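Local coordinates for racemase (Pseudovibrio sp. JE062, PDB 3MKC), which belongs to the enolase superfamily, pairing an N-terminal domain with a TIM-barrel domain, at residues K167-K177 with Y337-F345; Y141-P149 with K159-K167. All blocks are in the same frame, centred on the assembly; numbering follows the deposited sequence.

Contact 1 of 2, residues K167-K177 with Y337-F345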
loop_
_atom_site.group_PDB
_atom_site.type_symbol
_atom_site.label_atom_id
_atom_site.label_comp_id
_atom_site.label_asym_id
_atom_site.label_seq_id
_atom_site.Cartn_x
_atom_site.Cartn_y
_atom_site.Cartn_z
ATOM N N LYS A 167 -13.991 19.360 -1.673
ATOM C CA LYS A 167 -12.837 19.669 -0.836
ATOM C C LYS A 167 -11.542 19.297 -1.545
ATOM O O LYS A 167 -10.550 20.017 -1.457
ATOM C CB LYS A 167 -12.922 18.924 0.502
ATOM C CG LYS A 167 -11.818 19.305 1.486
ATOM C CD LYS A 167 -12.032 18.652 2.841
ATOM C CE LYS A 167 -10.962 19.071 3.830
ATOM N NZ LYS A 167 -11.203 18.502 5.188
ATOM N N ALA A 168 -11.554 18.168 -2.250
ATOM C CA ALA A 168 -10.368 17.720 -2.974
ATOM C C ALA A 168 -9.985 18.764 -4.011
ATOM O O ALA A 168 -8.808 19.064 -4.189
ATOM C CB ALA A 168 -10.632 16.376 -3.655
ATOM N N LYS A 169 -10.981 19.320 -4.694
ATOM C CA LYS A 169 -10.723 20.336 -5.706
ATOM C C LYS A 169 -10.192 21.605 -5.051
ATOM O O LYS A 169 -9.324 22.288 -5.601
ATOM C CB LYS A 169 -12.002 20.645 -6.485
ATOM C CG LYS A 169 -12.639 19.407 -7.095
ATOM C CD LYS A 169 -13.474 19.723 -8.325
ATOM C CE LYS A 169 -14.667 20.602 -8.013
ATOM N NZ LYS A 169 -15.474 20.843 -9.241
ATOM N N ALA A 170 -10.717 21.908 -3.868
ATOM C CA ALA A 170 -10.301 23.092 -3.125
ATOM C C ALA A 170 -8.836 22.993 -2.715
ATOM O O ALA A 170 -8.163 24.013 -2.550
ATOM C CB ALA A 170 -11.179 23.265 -1.888
ATOM N N HIS A 171 -8.347 21.765 -2.548
ATOM C CA HIS A 171 -6.955 21.540 -2.158
ATOM C C HIS A 171 -6.111 21.126 -3.356
ATOM O O HIS A 171 -4.995 20.627 -3.194
ATOM C CB HIS A 171 -6.860 20.445 -1.094
ATOM C CG HIS A 171 -7.400 20.843 0.242
ATOM N ND1 HIS A 171 -8.717 21.190 0.442
ATOM C CD2 HIS A 171 -6.804 20.915 1.456
ATOM C CE1 HIS A 171 -8.912 21.458 1.721
ATOM N NE2 HIS A 171 -7.766 21.298 2.356
ATOM N N ASN A 172 -6.649 21.326 -4.554
ATOM C CA ASN A 172 -5.951 20.963 -5.785
ATOM C C ASN A 172 -5.389 19.543 -5.787
ATOM O O ASN A 172 -4.261 19.317 -6.232
ATOM C CB ASN A 172 -4.820 21.952 -6.078
ATOM C CG ASN A 172 -5.330 23.347 -6.378
ATOM O OD1 ASN A 172 -6.237 23.528 -7.194
ATOM N ND2 ASN A 172 -4.746 24.343 -5.728
ATOM N N ILE A 173 -6.166 18.591 -5.284
ATOM C CA ILE A 173 -5.742 17.194 -5.286
ATOM C C ILE A 173 -5.822 16.763 -6.751
ATOM O O ILE A 173 -6.855 16.939 -7.399
ATOM C CB ILE A 173 -6.685 16.312 -4.435
ATOM C CG1 ILE A 173 -6.658 16.779 -2.977
ATOM C CG2 ILE A 173 -6.274 14.851 -4.535
ATOM C CD1 ILE A 173 -5.271 16.812 -2.368
ATOM N N ARG A 174 -4.732 16.203 -7.267
ATOM C CA ARG A 174 -4.678 15.801 -8.667
ATOM C C ARG A 174 -5.533 14.599 -9.062
ATOM O O ARG A 174 -5.873 14.445 -10.233
ATOM C CB ARG A 174 -3.226 15.536 -9.069
ATOM C CG ARG A 174 -2.270 16.664 -8.733
ATOM C CD ARG A 174 -2.617 17.934 -9.490
ATOM N NE ARG A 174 -1.685 19.020 -9.198
ATOM C CZ ARG A 174 -0.424 19.070 -9.620
ATOM N NH1 ARG A 174 0.075 18.093 -10.366
ATOM N NH2 ARG A 174 0.343 20.104 -9.290
ATOM N N ALA A 175 -5.881 13.748 -8.101
ATOM C CA ALA A 175 -6.688 12.570 -8.406
ATOM C C ALA A 175 -7.320 11.978 -7.155
ATOM O O ALA A 175 -6.742 12.028 -6.073
ATOM C CB ALA A 175 -5.829 11.514 -9.106
ATOM N N VAL A 176 -8.510 11.411 -7.318
ATOM C CA VAL A 176 -9.228 10.805 -6.212
ATOM C C VAL A 176 -9.855 9.484 -6.639
ATOM O O VAL A 176 -10.137 9.268 -7.816
ATOM C CB VAL A 176 -10.354 11.733 -5.705
ATOM C CG1 VAL A 176 -9.756 13.043 -5.181
ATOM C CG2 VAL A 176 -11.340 12.015 -6.828
ATOM N N LYS A 177 -10.063 8.597 -5.676
ATOM C CA LYS A 177 -10.686 7.317 -5.964
ATOM C C LYS A 177 -11.966 7.215 -5.159
ATOM O O LYS A 177 -11.976 7.502 -3.966
ATOM C CB LYS A 177 -9.761 6.158 -5.584
ATOM C CG LYS A 177 -10.342 4.793 -5.938
ATOM C CD LYS A 177 -9.306 3.681 -5.824
ATOM C CE LYS A 177 -8.970 3.354 -4.375
ATOM N NZ LYS A 177 -7.941 2.277 -4.274
ATOM N N TYR A 337 0.649 8.694 -10.149
ATOM C CA TYR A 337 0.117 8.789 -8.797
ATOM C C TYR A 337 0.399 7.514 -8.009
ATOM O O TYR A 337 0.922 6.537 -8.550
ATOM C CB TYR A 337 -1.400 8.994 -8.838
ATOM C CG TYR A 337 -1.870 10.061 -9.804
ATOM C CD1 TYR A 337 -1.588 11.406 -9.577
ATOM C CD2 TYR A 337 -2.617 9.723 -10.935
ATOM C CE1 TYR A 337 -2.038 12.390 -10.448
ATOM C CE2 TYR A 337 -3.074 10.701 -11.816
ATOM C CZ TYR A 337 -2.781 12.033 -11.564
ATOM O OH TYR A 337 -3.231 13.010 -12.418
ATOM N N PHE A 338 0.047 7.553 -6.724
ATOM C CA PHE A 338 0.186 6.422 -5.812
ATOM C C PHE A 338 -0.888 6.622 -4.742
ATOM O O PHE A 338 -1.268 7.763 -4.457
ATOM C CB PHE A 338 1.594 6.370 -5.206
ATOM C CG PHE A 338 1.917 7.513 -4.285
ATOM C CD1 PHE A 338 2.030 7.302 -2.916
ATOM C CD2 PHE A 338 2.123 8.791 -4.786
ATOM C CE1 PHE A 338 2.345 8.349 -2.054
ATOM C CE2 PHE A 338 2.440 9.851 -3.931
ATOM C CZ PHE A 338 2.549 9.626 -2.564
ATOM N N GLU A 339 -1.400 5.536 -4.166
ATOM C CA GLU A 339 -2.460 5.680 -3.174
ATOM C C GLU A 339 -1.981 6.245 -1.854
ATOM O O GLU A 339 -0.968 5.813 -1.304
ATOM C CB GLU A 339 -3.185 4.356 -2.916
ATOM C CG GLU A 339 -4.281 4.478 -1.853
ATOM C CD GLU A 339 -5.175 3.255 -1.758
ATOM O OE1 GLU A 339 -4.656 2.125 -1.847
ATOM O OE2 GLU A 339 -6.400 3.425 -1.575
ATOM N N TYR A 340 -2.736 7.215 -1.353
ATOM C CA TYR A 340 -2.416 7.856 -0.097
ATOM C C TYR A 340 -3.711 8.209 0.624
ATOM O O TYR A 340 -4.687 8.624 0.003
ATOM C CB TYR A 340 -1.619 9.129 -0.356
ATOM C CG TYR A 340 -0.905 9.669 0.859
ATOM C CD1 TYR A 340 0.367 9.216 1.202
ATOM C CD2 TYR A 340 -1.498 10.643 1.661
ATOM C CE1 TYR A 340 1.037 9.724 2.312
ATOM C CE2 TYR A 340 -0.840 11.158 2.775
ATOM C CZ TYR A 340 0.425 10.695 3.092
ATOM O OH TYR A 340 1.075 11.197 4.187
ATOM N N VAL A 341 -3.723 8.015 1.935
ATOM C CA VAL A 341 -4.885 8.354 2.737
ATOM C C VAL A 341 -4.432 9.558 3.551
ATOM O O VAL A 341 -3.456 9.488 4.298
ATOM C CB VAL A 341 -5.300 7.183 3.662
ATOM C CG1 VAL A 341 -4.152 6.801 4.580
ATOM C CG2 VAL A 341 -6.534 7.571 4.471
ATOM N N HIS A 342 -5.118 10.677 3.367
ATOM C CA HIS A 342 -4.762 11.903 4.060
ATOM C C HIS A 342 -5.678 12.140 5.257
ATOM O O HIS A 342 -6.867 11.833 5.205
ATOM C CB HIS A 342 -4.841 13.078 3.082
ATOM C CG HIS A 342 -4.242 14.341 3.608
ATOM N ND1 HIS A 342 -4.873 15.134 4.544
ATOM C CD2 HIS A 342 -3.047 14.930 3.361
ATOM C CE1 HIS A 342 -4.092 16.153 4.850
ATOM N NE2 HIS A 342 -2.978 16.053 4.146
ATOM N N PRO A 343 -5.125 12.685 6.356
ATOM C CA PRO A 343 -5.858 12.976 7.594
ATOM C C PRO A 343 -7.062 13.905 7.442
ATOM O O PRO A 343 -8.067 13.738 8.130
ATOM C CB PRO A 343 -4.784 13.576 8.494
ATOM C CG PRO A 343 -3.547 12.886 8.038
ATOM C CD PRO A 343 -3.687 12.948 6.537
ATOM N N GLU A 344 -6.964 14.885 6.552
ATOM C CA GLU A 344 -8.070 15.817 6.346
ATOM C C GLU A 344 -9.067 15.288 5.319
ATOM O O GLU A 344 -10.048 15.961 4.988
ATOM C CB GLU A 344 -7.539 17.182 5.891
ATOM C CG GLU A 344 -6.709 17.905 6.944
ATOM C CD GLU A 344 -6.197 19.255 6.470
ATOM O OE1 GLU A 344 -7.024 20.127 6.124
ATOM O OE2 GLU A 344 -4.964 19.445 6.447
ATOM N N PHE A 345 -8.812 14.080 4.822
ATOM C CA PHE A 345 -9.681 13.460 3.824
ATOM C C PHE A 345 -10.057 12.037 4.208
ATOM O O PHE A 345 -10.232 11.178 3.342
ATOM C CB PHE A 345 -8.987 13.452 2.460
ATOM C CG PHE A 345 -8.913 14.802 1.814
ATOM C CD1 PHE A 345 -9.962 15.271 1.035
ATOM C CD2 PHE A 345 -7.804 15.617 2.004
ATOM C CE1 PHE A 345 -9.907 16.536 0.451
ATOM C CE2 PHE A 345 -7.740 16.876 1.428
ATOM C CZ PHE A 345 -8.793 17.337 0.649
HETATM O O HOH W 1 -8.089 1.206 -1.627
#

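Contact 2 of 2, residues Y141-P149 with K159-K167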
loop_
_atom_site.group_PDB
_atom_site.type_symbol
_atom_site.label_atom_id
_atom_site.label_comp_id
_atom_site.label_asym_id
_atom_site.label_seq_id
_atom_site.Cartn_x
_atom_site.Cartn_y
_atom_site.Cartn_z
ATOM N N TYR A 141 -2.954 10.051 -5.179
ATOM C CA TYR A 141 -4.367 10.161 -5.477
ATOM C C TYR A 141 -4.923 9.832 -4.102
ATOM O O TYR A 141 -4.344 9.022 -3.369
ATOM C CB TYR A 141 -4.829 9.163 -6.551
ATOM C CG TYR A 141 -4.941 7.708 -6.150
ATOM C CD1 TYR A 141 -5.970 7.261 -5.320
ATOM C CD2 TYR A 141 -4.059 6.761 -6.667
ATOM C CE1 TYR A 141 -6.118 5.910 -5.019
ATOM C CE2 TYR A 141 -4.199 5.408 -6.373
ATOM C CZ TYR A 141 -5.231 4.989 -5.549
ATOM O OH TYR A 141 -5.369 3.657 -5.252
ATOM N N LEU A 142 -6.000 10.494 -3.717
ATOM C CA LEU A 142 -6.569 10.244 -2.403
ATOM C C LEU A 142 -7.823 9.401 -2.508
ATOM O O LEU A 142 -8.708 9.686 -3.312
ATOM C CB LEU A 142 -6.888 11.571 -1.709
ATOM C CG LEU A 142 -5.700 12.525 -1.577
ATOM C CD1 LEU A 142 -6.134 13.764 -0.800
ATOM C CD2 LEU A 142 -4.547 11.830 -0.867
ATOM N N THR A 143 -7.890 8.357 -1.696
ATOM C CA THR A 143 -9.048 7.482 -1.693
ATOM C C THR A 143 -10.087 8.076 -0.754
ATOM O O THR A 143 -9.809 8.308 0.423
ATOM C CB THR A 143 -8.658 6.073 -1.237
ATOM O OG1 THR A 143 -7.635 5.574 -2.108
ATOM C CG2 THR A 143 -9.857 5.143 -1.288
ATOM N N LEU A 144 -11.280 8.321 -1.290
ATOM C CA LEU A 144 -12.370 8.930 -0.534
ATOM C C LEU A 144 -13.558 8.015 -0.295
ATOM O O LEU A 144 -13.887 7.171 -1.130
ATOM C CB LEU A 144 -12.877 10.169 -1.277
ATOM C CG LEU A 144 -11.821 11.162 -1.749
ATOM C CD1 LEU A 144 -12.467 12.226 -2.621
ATOM C CD2 LEU A 144 -11.135 11.772 -0.542
ATOM N N TYR A 145 -14.209 8.201 0.850
ATOM C CA TYR A 145 -15.399 7.433 1.197
ATOM C C TYR A 145 -16.127 8.124 2.349
ATOM O O TYR A 145 -15.599 8.235 3.457
ATOM C CB TYR A 145 -15.041 6.005 1.605
ATOM C CG TYR A 145 -16.232 5.068 1.566
ATOM C CD1 TYR A 145 -16.705 4.560 0.355
ATOM C CD2 TYR A 145 -16.891 4.694 2.736
ATOM C CE1 TYR A 145 -17.800 3.699 0.312
ATOM C CE2 TYR A 145 -17.989 3.834 2.707
ATOM C CZ TYR A 145 -18.438 3.337 1.492
ATOM O OH TYR A 145 -19.512 2.468 1.459
ATOM N N PRO A 146 -17.353 8.606 2.097
ATOM C CA PRO A 146 -18.125 9.286 3.139
ATOM C C PRO A 146 -18.667 8.328 4.193
ATOM O O PRO A 146 -18.601 7.107 4.039
ATOM C CB PRO A 146 -19.239 9.955 2.349
ATOM C CG PRO A 146 -19.510 8.948 1.265
ATOM C CD PRO A 146 -18.102 8.576 0.827
ATOM N N ALA A 147 -19.194 8.898 5.272
ATOM C CA ALA A 147 -19.776 8.105 6.344
ATOM C C ALA A 147 -21.220 7.864 5.926
ATOM O O ALA A 147 -22.111 8.634 6.288
ATOM C CB ALA A 147 -19.727 8.876 7.648
ATOM N N ILE A 148 -21.445 6.807 5.151
ATOM C CA ILE A 148 -22.790 6.493 4.677
ATOM C C ILE A 148 -23.228 5.047 4.941
ATOM O O ILE A 148 -22.422 4.122 4.883
ATOM C CB ILE A 148 -22.928 6.760 3.149
ATOM C CG1 ILE A 148 -21.789 6.056 2.397
ATOM C CG2 ILE A 148 -22.915 8.258 2.865
ATOM C CD1 ILE A 148 -21.945 6.055 0.892
ATOM N N PRO A 149 -24.511 4.843 5.267
ATOM C CA PRO A 149 -25.025 3.504 5.530
ATOM C C PRO A 149 -26.317 3.283 4.750
ATOM O O PRO A 149 -27.407 3.586 5.243
ATOM C CB PRO A 149 -25.259 3.535 7.030
ATOM C CG PRO A 149 -25.722 5.002 7.282
ATOM C CD PRO A 149 -25.259 5.824 6.074
ATOM N N LYS A 159 -24.685 12.316 -2.272
ATOM C CA LYS A 159 -24.654 13.465 -1.377
ATOM C C LYS A 159 -23.444 13.374 -0.460
ATOM O O LYS A 159 -22.755 14.367 -0.230
ATOM C CB LYS A 159 -25.939 13.526 -0.552
ATOM N N GLY A 160 -23.183 12.173 0.051
ATOM C CA GLY A 160 -22.050 11.975 0.938
ATOM C C GLY A 160 -20.698 12.236 0.296
ATOM O O GLY A 160 -19.777 12.751 0.939
ATOM N N TYR A 161 -20.560 11.876 -0.974
ATOM C CA TYR A 161 -19.302 12.083 -1.675
ATOM C C TYR A 161 -19.079 13.536 -2.086
ATOM O O TYR A 161 -17.956 14.038 -2.036
ATOM C CB TYR A 161 -19.241 11.184 -2.916
ATOM C CG TYR A 161 -18.427 9.928 -2.719
ATOM C CD1 TYR A 161 -17.033 9.982 -2.645
ATOM C CD2 TYR A 161 -19.045 8.688 -2.579
ATOM C CE1 TYR A 161 -16.274 8.828 -2.430
ATOM C CE2 TYR A 161 -18.300 7.529 -2.365
ATOM C CZ TYR A 161 -16.915 7.610 -2.290
ATOM O OH TYR A 161 -16.178 6.468 -2.060
ATOM N N ALA A 162 -20.156 14.208 -2.480
ATOM C CA ALA A 162 -20.086 15.595 -2.937
ATOM C C ALA A 162 -19.129 16.513 -2.177
ATOM O O ALA A 162 -18.220 17.094 -2.773
ATOM C CB ALA A 162 -21.494 16.205 -2.965
ATOM N N PRO A 163 -19.313 16.664 -0.855
ATOM C CA PRO A 163 -18.415 17.541 -0.101
ATOM C C PRO A 163 -16.958 17.089 -0.096
ATOM O O PRO A 163 -16.047 17.918 -0.019
ATOM C CB PRO A 163 -19.040 17.558 1.296
ATOM C CG PRO A 163 -19.670 16.216 1.394
ATOM C CD PRO A 163 -20.314 16.053 0.037
ATOM N N LEU A 164 -16.738 15.780 -0.173
ATOM C CA LEU A 164 -15.376 15.256 -0.198
ATOM C C LEU A 164 -14.735 15.620 -1.527
ATOM O O LEU A 164 -13.575 16.026 -1.578
ATOM C CB LEU A 164 -15.376 13.734 -0.018
ATOM C CG LEU A 164 -15.803 13.214 1.359
ATOM C CD1 LEU A 164 -15.800 11.695 1.373
ATOM C CD2 LEU A 164 -14.857 13.752 2.415
ATOM N N LEU A 165 -15.500 15.482 -2.605
ATOM C CA LEU A 165 -14.999 15.806 -3.934
ATOM C C LEU A 165 -14.730 17.307 -4.070
ATOM O O LEU A 165 -13.718 17.713 -4.649
ATOM C CB LEU A 165 -16.004 15.349 -5.003
ATOM C CG LEU A 165 -16.272 13.841 -5.082
ATOM C CD1 LEU A 165 -17.334 13.557 -6.141
ATOM C CD2 LEU A 165 -14.981 13.111 -5.423
ATOM N N GLU A 166 -15.628 18.130 -3.532
ATOM C CA GLU A 166 -15.447 19.576 -3.610
ATOM C C GLU A 166 -14.204 19.992 -2.823
ATOM O O GLU A 166 -13.450 20.864 -3.257
ATOM C CB GLU A 166 -16.681 20.309 -3.064
ATOM C CG GLU A 166 -17.976 20.056 -3.838
ATOM C CD GLU A 166 -17.976 20.656 -5.236
ATOM O OE1 GLU A 166 -16.934 21.194 -5.672
ATOM O OE2 GLU A 166 -19.031 20.584 -5.906
ATOM N N LYS A 167 -13.991 19.360 -1.673
ATOM C CA LYS A 167 -12.837 19.669 -0.836
ATOM C C LYS A 167 -11.542 19.297 -1.545
ATOM O O LYS A 167 -10.550 20.017 -1.457
ATOM C CB LYS A 167 -12.922 18.924 0.502
ATOM C CG LYS A 167 -11.818 19.305 1.486
ATOM C CD LYS A 167 -12.032 18.652 2.841
ATOM C CE LYS A 167 -10.962 19.071 3.830
ATOM N NZ LYS A 167 -11.203 18.502 5.188
#

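Contact 1 of 2, residues K167-K177 with Y337-F345
Glu339 OE2 is gripped by three partners. It takes a weak hydrogen bond, part of a salt bridge, from Lys177 NZ at 3.3 Å, a bond from a water that also accepts from Lys177 NZ, and one more from Thr143 OG1. Lys177 NZ is shared in turn with Glu238 and Tyr141, so lysine and glutamate belong to one polar network.

At the other end Lys167 NZ donates to Glu344 O at 2.8 Å, in the carbonyl plane and on a lone pair. With CG anti to the backbone N (chi1 -174°) and an extended chain, Lys167 places CE over one face of the Phe345 ring, near the rim, while its CG packs against Phe345 CE1 at 3.5 Å. The edge of Phe345, through CZ, points at a face of the His171 ring in a T-shaped stack, planes 82° apart. His171 ND1 bonds to Lys167 O at 2.9 Å, which helps fix the imidazole's rotation. The flat phenylalanine fills the angle between lysine chain and histidine, with Ala168 N at its edge and Ile173 CG1 packed against CZ.

Small Ala175 makes a third contact, CH-pi, its CB over the face of the Tyr337 ring, 3.9 Å from the centroid; Tyr337 OH bonds to Asp207.

Past a Schellman motif at Asn172, helix 154-170 gives way to strand 175-179, which with strand 339-340 flanks strand 137-143 in parallel in the barrel sheet.

Contact 2 of 2, residues Y141-P149 with K159-K167
Tyr161 OH donates a short hydrogen bond, 2.6 Å, to Leu144 O. The hydroxyl approaches tilted 31° from the carbonyl plane, and the carbonyl oxygen lies at the edge of the phenol ring. The same hydroxyl is bonded to the backbone N of Cys179, so one tyrosine ties the end of strand 137-143 to that of strand 175-179. Its chi1 of -100°, displaced from a staggered value, swings the ring up from the helix to the carbonyl.

Ring contacts follow from this placement. Pro146 CD sits over the centre of the Tyr161 ring, 3.4 Å from the centroid and 12° off the normal, a close CH-pi contact for which the rigid ring of proline is well suited. Tyr145 brings the edge of its own ring, through CD1, to 3.1 Å from Tyr161 OH.

The remaining contacts are van der Waals packing. Leu164 CD1 reaches the Tyr145-Pro146 peptide, 3.5 Å from Pro146 N, and Leu144 CD1 meets Leu165 CD2 at 3.9 Å; these branched chains mesh between the helix and the chain that follows strand 137-143. Closest in backbone terms is Gly160: Pro146 CB and Ile148 CG2 occupy the side where a side chain would point, and Pro146 CB lies 3.2 Å from Gly160 O.

Together the segments form part of a beta-alpha unit, in which the chain leaving strand 137-143 lies along helix 154-170. Leu144 also packs on Val176 and Tyr161 on Val178 of strand 175-179, while Tyr161 and Leu165 touch helix 188-202.

The two contacts lie side by side in the barrel domain, their centres about 10 Å apart, on the same side of the chain's centre. Both draw on helix 154-170, and their segments overlap at Lys167, which makes its contacts in contact 1. Along the chain they come in series: contact 2 closes within one beta-alpha unit, whereas contact 1 joins segments 160 residues apart. Strand 137-143 is the common neighbour in the sheet, with 175-179 and 339-340 parallel to it, and the backbone bond from Leu144 N to Lys177 O connects the two contacts directly. Contact 2 is thus local packing, while contact 1 brings the last part of the barrel back beside its first strands, as closing a TIM barrel requires.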